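Long-range contact in aldo-keto reductase AKR2E4 (Bombyx mori, PDB 3WCZ), which reduces 3-dehydroecdysone with NADPH as cosubstrate and may help to regulate molting: residues A[83-89]-A[114-120]. Sequence-based numbering, arbitrary orientation.
Sequences FVTTKLW and IDLYLIH. With NAP (NADP nicotinamide-adenine-dinucleotide phosphate), chain B.
D115 OD2 accepts the backbone N-H of V84 at 2.9 Å, from above the carboxylate plane, and also the guanidinium of R79 in a salt bridge, so one oxygen of a buried aspartate holds both a guanidinium and a backbone N-H near the start of strand 83-88. From there strands 83-88 and 114-119, neighbours in the (beta/alpha)8 barrel joined right-handedly through helix 95-109, run parallel; their ladder ends with L88 N bonded to L118 O (2.8 Å) and H120 N to L88 O. D115 CB sits over the centre of the F83 ring, 3.5 Å from its centroid, while L116 CB meets CE1. Exchanging F83 for an alanine is likely to strip the aromatic cover from D115 CB and L116 CB and leave H51 without its edge-to-face partner. At the opposite end the H120 imidazole is sandwiched: K87 CD lies over one face, 3.6 Å from the ring centroid, and the W89 edge points at the other, the planes at 83°. CG of H120 stands anti to the backbone N (chi1 -157°), which brings NE2 to 3.4 Å from the nicotinamide N7N, near the ring plane. One water joins ND1 to K87 O; another links that carbonyl to Y117 OH. K87 NZ pairs with D53 and bonds to Y58, probably the proton donor, as in related reductases. The ladder thus delivers K87 and H120 to the cofactor pocket, where the lysine's charge would probably help polarise the Y58 hydroxyl.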
loop_
_atom_site.group_PDB
_atom_site.type_symbol
_atom_site.label_atom_id
_atom_site.label_comp_id
_atom_site.label_asym_id
_atom_site.label_seq_id
_atom_site.Cartn_x
_atom_site.Cartn_y
_atom_site.Cartn_z
ATOM N N PHE A 83 -3.408 8.478 -9.759
ATOM C CA PHE A 83 -4.163 7.867 -8.679
ATOM C C PHE A 83 -3.340 8.032 -7.409
ATOM O O PHE A 83 -2.271 7.440 -7.296
ATOM C CB PHE A 83 -4.395 6.384 -8.996
ATOM C CG PHE A 83 -5.425 5.728 -8.138
ATOM C CD1 PHE A 83 -5.153 5.415 -6.816
ATOM C CD2 PHE A 83 -6.696 5.462 -8.626
ATOM C CE1 PHE A 83 -6.137 4.818 -6.012
ATOM C CE2 PHE A 83 -7.658 4.895 -7.820
ATOM C CZ PHE A 83 -7.388 4.581 -6.518
ATOM N N VAL A 84 -3.802 8.856 -6.478
ATOM C CA VAL A 84 -3.077 9.116 -5.253
ATOM C C VAL A 84 -3.860 8.485 -4.110
ATOM O O VAL A 84 -5.056 8.739 -3.941
ATOM C CB VAL A 84 -2.867 10.621 -5.044
ATOM C CG1 VAL A 84 -1.886 10.845 -3.890
ATOM C CG2 VAL A 84 -2.320 11.261 -6.286
ATOM N N THR A 85 -3.146 7.728 -3.295
ATOM C CA THR A 85 -3.652 7.051 -2.116
ATOM C C THR A 85 -3.000 7.634 -0.873
ATOM O O THR A 85 -1.779 7.725 -0.804
ATOM C CB THR A 85 -3.343 5.547 -2.178
ATOM O OG1 THR A 85 -4.034 4.996 -3.289
ATOM C CG2 THR A 85 -3.775 4.808 -0.933
ATOM N N THR A 86 -3.797 8.032 0.123
ATOM C CA THR A 86 -3.255 8.387 1.427
ATOM C C THR A 86 -4.140 7.784 2.518
ATOM O O THR A 86 -5.121 7.090 2.225
ATOM C CB THR A 86 -2.975 9.878 1.591
ATOM O OG1 THR A 86 -2.089 10.009 2.702
ATOM C CG2 THR A 86 -4.243 10.705 1.765
ATOM N N LYS A 87 -3.743 8.020 3.776
ATOM C CA LYS A 87 -4.271 7.254 4.904
ATOM C C LYS A 87 -4.517 8.141 6.113
ATOM O O LYS A 87 -3.713 9.036 6.442
ATOM C CB LYS A 87 -3.314 6.110 5.288
ATOM C CG LYS A 87 -2.731 5.341 4.116
ATOM C CD LYS A 87 -2.006 4.082 4.538
ATOM C CE LYS A 87 -1.289 3.401 3.406
ATOM N NZ LYS A 87 -0.034 4.074 3.021
ATOM N N LEU A 88 -5.625 7.832 6.780
ATOM C CA LEU A 88 -6.083 8.473 8.016
ATOM C C LEU A 88 -5.353 7.841 9.182
ATOM O O LEU A 88 -5.419 6.624 9.373
ATOM C CB LEU A 88 -7.573 8.157 8.158
ATOM C CG LEU A 88 -8.249 8.687 9.424
ATOM C CD1 LEU A 88 -8.540 10.196 9.325
ATOM C CD2 LEU A 88 -9.510 7.864 9.706
ATOM N N TRP A 89 -4.670 8.657 9.989
ATOM C CA TRP A 89 -3.916 8.123 11.105
ATOM C C TRP A 89 -4.798 7.787 12.322
ATOM O O TRP A 89 -5.966 8.203 12.404
ATOM C CB TRP A 89 -2.709 9.027 11.462
ATOM C CG TRP A 89 -1.800 8.379 12.474
ATOM C CD1 TRP A 89 -1.474 8.864 13.727
ATOM C CD2 TRP A 89 -1.162 7.109 12.359
ATOM N NE1 TRP A 89 -0.684 7.956 14.373
ATOM C CE2 TRP A 89 -0.472 6.874 13.562
ATOM C CE3 TRP A 89 -1.110 6.138 11.355
ATOM C CZ2 TRP A 89 0.266 5.711 13.782
ATOM C CZ3 TRP A 89 -0.400 4.987 11.575
ATOM C CH2 TRP A 89 0.287 4.783 12.774
ATOM N N ILE A 114 -8.566 13.159 -3.203
ATOM C CA ILE A 114 -7.720 11.973 -3.167
ATOM C C ILE A 114 -8.449 10.859 -3.912
ATOM O O ILE A 114 -9.681 10.777 -3.896
ATOM C CB ILE A 114 -7.401 11.564 -1.684
ATOM C CG1 ILE A 114 -6.151 10.689 -1.607
ATOM C CG2 ILE A 114 -8.559 10.861 -1.019
ATOM C CD1 ILE A 114 -4.904 11.458 -1.792
ATOM N N ASP A 115 -7.704 10.012 -4.607
ATOM C CA ASP A 115 -8.327 8.905 -5.328
ATOM C C ASP A 115 -8.734 7.797 -4.387
ATOM O O ASP A 115 -9.783 7.188 -4.558
ATOM C CB ASP A 115 -7.372 8.408 -6.413
ATOM C CG ASP A 115 -7.154 9.443 -7.458
ATOM O OD1 ASP A 115 -8.009 9.517 -8.391
ATOM O OD2 ASP A 115 -6.202 10.240 -7.324
ATOM N N LEU A 116 -7.928 7.540 -3.356
ATOM C CA LEU A 116 -8.223 6.489 -2.380
ATOM C C LEU A 116 -7.789 6.973 -1.014
ATOM O O LEU A 116 -6.649 7.352 -0.820
ATOM C CB LEU A 116 -7.474 5.197 -2.739
ATOM C CG LEU A 116 -7.671 4.020 -1.800
ATOM C CD1 LEU A 116 -9.095 3.595 -1.644
ATOM C CD2 LEU A 116 -6.851 2.866 -2.332
ATOM N N TYR A 117 -8.726 6.977 -0.077
ATOM C CA TYR A 117 -8.439 7.248 1.331
ATOM C C TYR A 117 -8.651 5.974 2.120
ATOM O O TYR A 117 -9.677 5.301 1.987
ATOM C CB TYR A 117 -9.350 8.334 1.855
ATOM C CG TYR A 117 -8.863 9.071 3.074
ATOM C CD1 TYR A 117 -7.531 9.396 3.240
ATOM C CD2 TYR A 117 -9.745 9.510 4.051
ATOM C CE1 TYR A 117 -7.088 10.118 4.335
ATOM C CE2 TYR A 117 -9.313 10.225 5.152
ATOM C CZ TYR A 117 -7.982 10.528 5.284
ATOM O OH TYR A 117 -7.590 11.277 6.378
ATOM N N LEU A 118 -7.658 5.622 2.943
ATOM C CA LEU A 118 -7.677 4.408 3.751
ATOM C C LEU A 118 -7.641 4.708 5.229
ATOM O O LEU A 118 -6.869 5.573 5.665
ATOM C CB LEU A 118 -6.447 3.550 3.440
ATOM C CG LEU A 118 -6.287 3.121 1.979
ATOM C CD1 LEU A 118 -4.998 2.328 1.828
ATOM C CD2 LEU A 118 -7.440 2.302 1.494
ATOM N N ILE A 119 -8.389 3.929 6.003
ATOM C CA ILE A 119 -8.170 3.908 7.436
ATOM C C ILE A 119 -6.859 3.137 7.654
ATOM O O ILE A 119 -6.767 1.962 7.272
ATOM C CB ILE A 119 -9.314 3.202 8.190
ATOM C CG1 ILE A 119 -10.664 3.861 7.891
ATOM C CG2 ILE A 119 -9.007 3.200 9.693
ATOM C CD1 ILE A 119 -11.803 3.243 8.709
ATOM N N HIS A 120 -5.844 3.757 8.247
ATOM C CA HIS A 120 -4.498 3.169 8.270
ATOM C C HIS A 120 -4.424 1.904 9.128
ATOM O O HIS A 120 -3.777 0.930 8.752
ATOM C CB HIS A 120 -3.493 4.243 8.754
ATOM C CG HIS A 120 -2.075 3.996 8.339
ATOM N ND1 HIS A 120 -1.205 5.023 8.048
ATOM C CD2 HIS A 120 -1.372 2.845 8.195
ATOM C CE1 HIS A 120 -0.021 4.508 7.739
ATOM N NE2 HIS A 120 -0.103 3.190 7.801
HETATM P PA NAP B . 9.531 -2.467 0.413
HETATM O O1A NAP B . 8.994 -1.865 -0.819
HETATM O O2A NAP B . 9.052 -3.720 0.962
HETATM O O5B NAP B . 11.091 -2.509 0.445
HETATM C C5B NAP B . 11.854 -1.387 0.121
HETATM C C4B NAP B . 13.354 -1.640 0.106
HETATM O O4B NAP B . 13.690 -2.458 -1.032
HETATM C C3B NAP B . 14.225 -0.444 0.056
HETATM O O3B NAP B . 15.345 -0.714 0.863
HETATM C C2B NAP B . 14.570 -0.347 -1.352
HETATM O O2B NAP B . 15.776 0.344 -1.611
HETATM C C1B NAP B . 14.665 -1.784 -1.790
HETATM N N9A NAP B . 14.362 -2.069 -3.176
HETATM C C8A NAP B . 13.361 -1.516 -3.892
HETATM N N7A NAP B . 13.265 -2.064 -5.087
HETATM C C5A NAP B . 14.247 -3.015 -5.179
HETATM C C6A NAP B . 14.634 -3.905 -6.186
HETATM N N6A NAP B . 14.038 -3.972 -7.448
HETATM N N1A NAP B . 15.672 -4.714 -5.907
HETATM C C2A NAP B . 16.278 -4.677 -4.721
HETATM N N3A NAP B . 15.926 -3.846 -3.726
HETATM C C4A NAP B . 14.894 -3.020 -3.957
HETATM O O3 NAP B . 9.358 -1.329 1.554
HETATM P PN NAP B . 8.271 -0.827 2.605
HETATM O O1N NAP B . 8.492 0.638 2.704
HETATM O O2N NAP B . 8.392 -1.667 3.826
HETATM O O5D NAP B . 6.841 -1.133 1.982
HETATM C C5D NAP B . 6.438 -0.545 0.791
HETATM C C4D NAP B . 5.352 0.532 0.918
HETATM O O4D NAP B . 4.143 -0.011 1.416
HETATM C C3D NAP B . 5.664 1.630 1.883
HETATM O O3D NAP B . 6.664 2.509 1.410
HETATM C C2D NAP B . 4.357 2.217 2.088
HETATM O O2D NAP B . 3.970 2.975 0.977
HETATM C C1D NAP B . 3.502 0.977 2.230
HETATM N N1N NAP B . 3.297 0.415 3.570
HETATM C C2N NAP B . 2.102 0.537 4.178
HETATM C C3N NAP B . 1.906 -0.004 5.423
HETATM C C7N NAP B . 0.548 0.130 6.001
HETATM O O7N NAP B . -0.471 0.321 5.294
HETATM N N7N NAP B . 0.439 -0.108 7.325
HETATM C C4N NAP B . 2.957 -0.628 6.122
HETATM C C5N NAP B . 4.193 -0.768 5.478
HETATM C C6N NAP B . 4.313 -0.230 4.202
HETATM P P2B NAP B . 15.857 1.596 -2.607
HETATM O O1X NAP B . 17.327 2.044 -2.490
HETATM O O2X NAP B . 15.572 1.114 -3.963
HETATM O O3X NAP B . 14.885 2.633 -2.102
HETATM O O HOH W 1 -1.487 7.887 8.295
HETATM O O HOH W 2 -4.873 11.673 6.482
#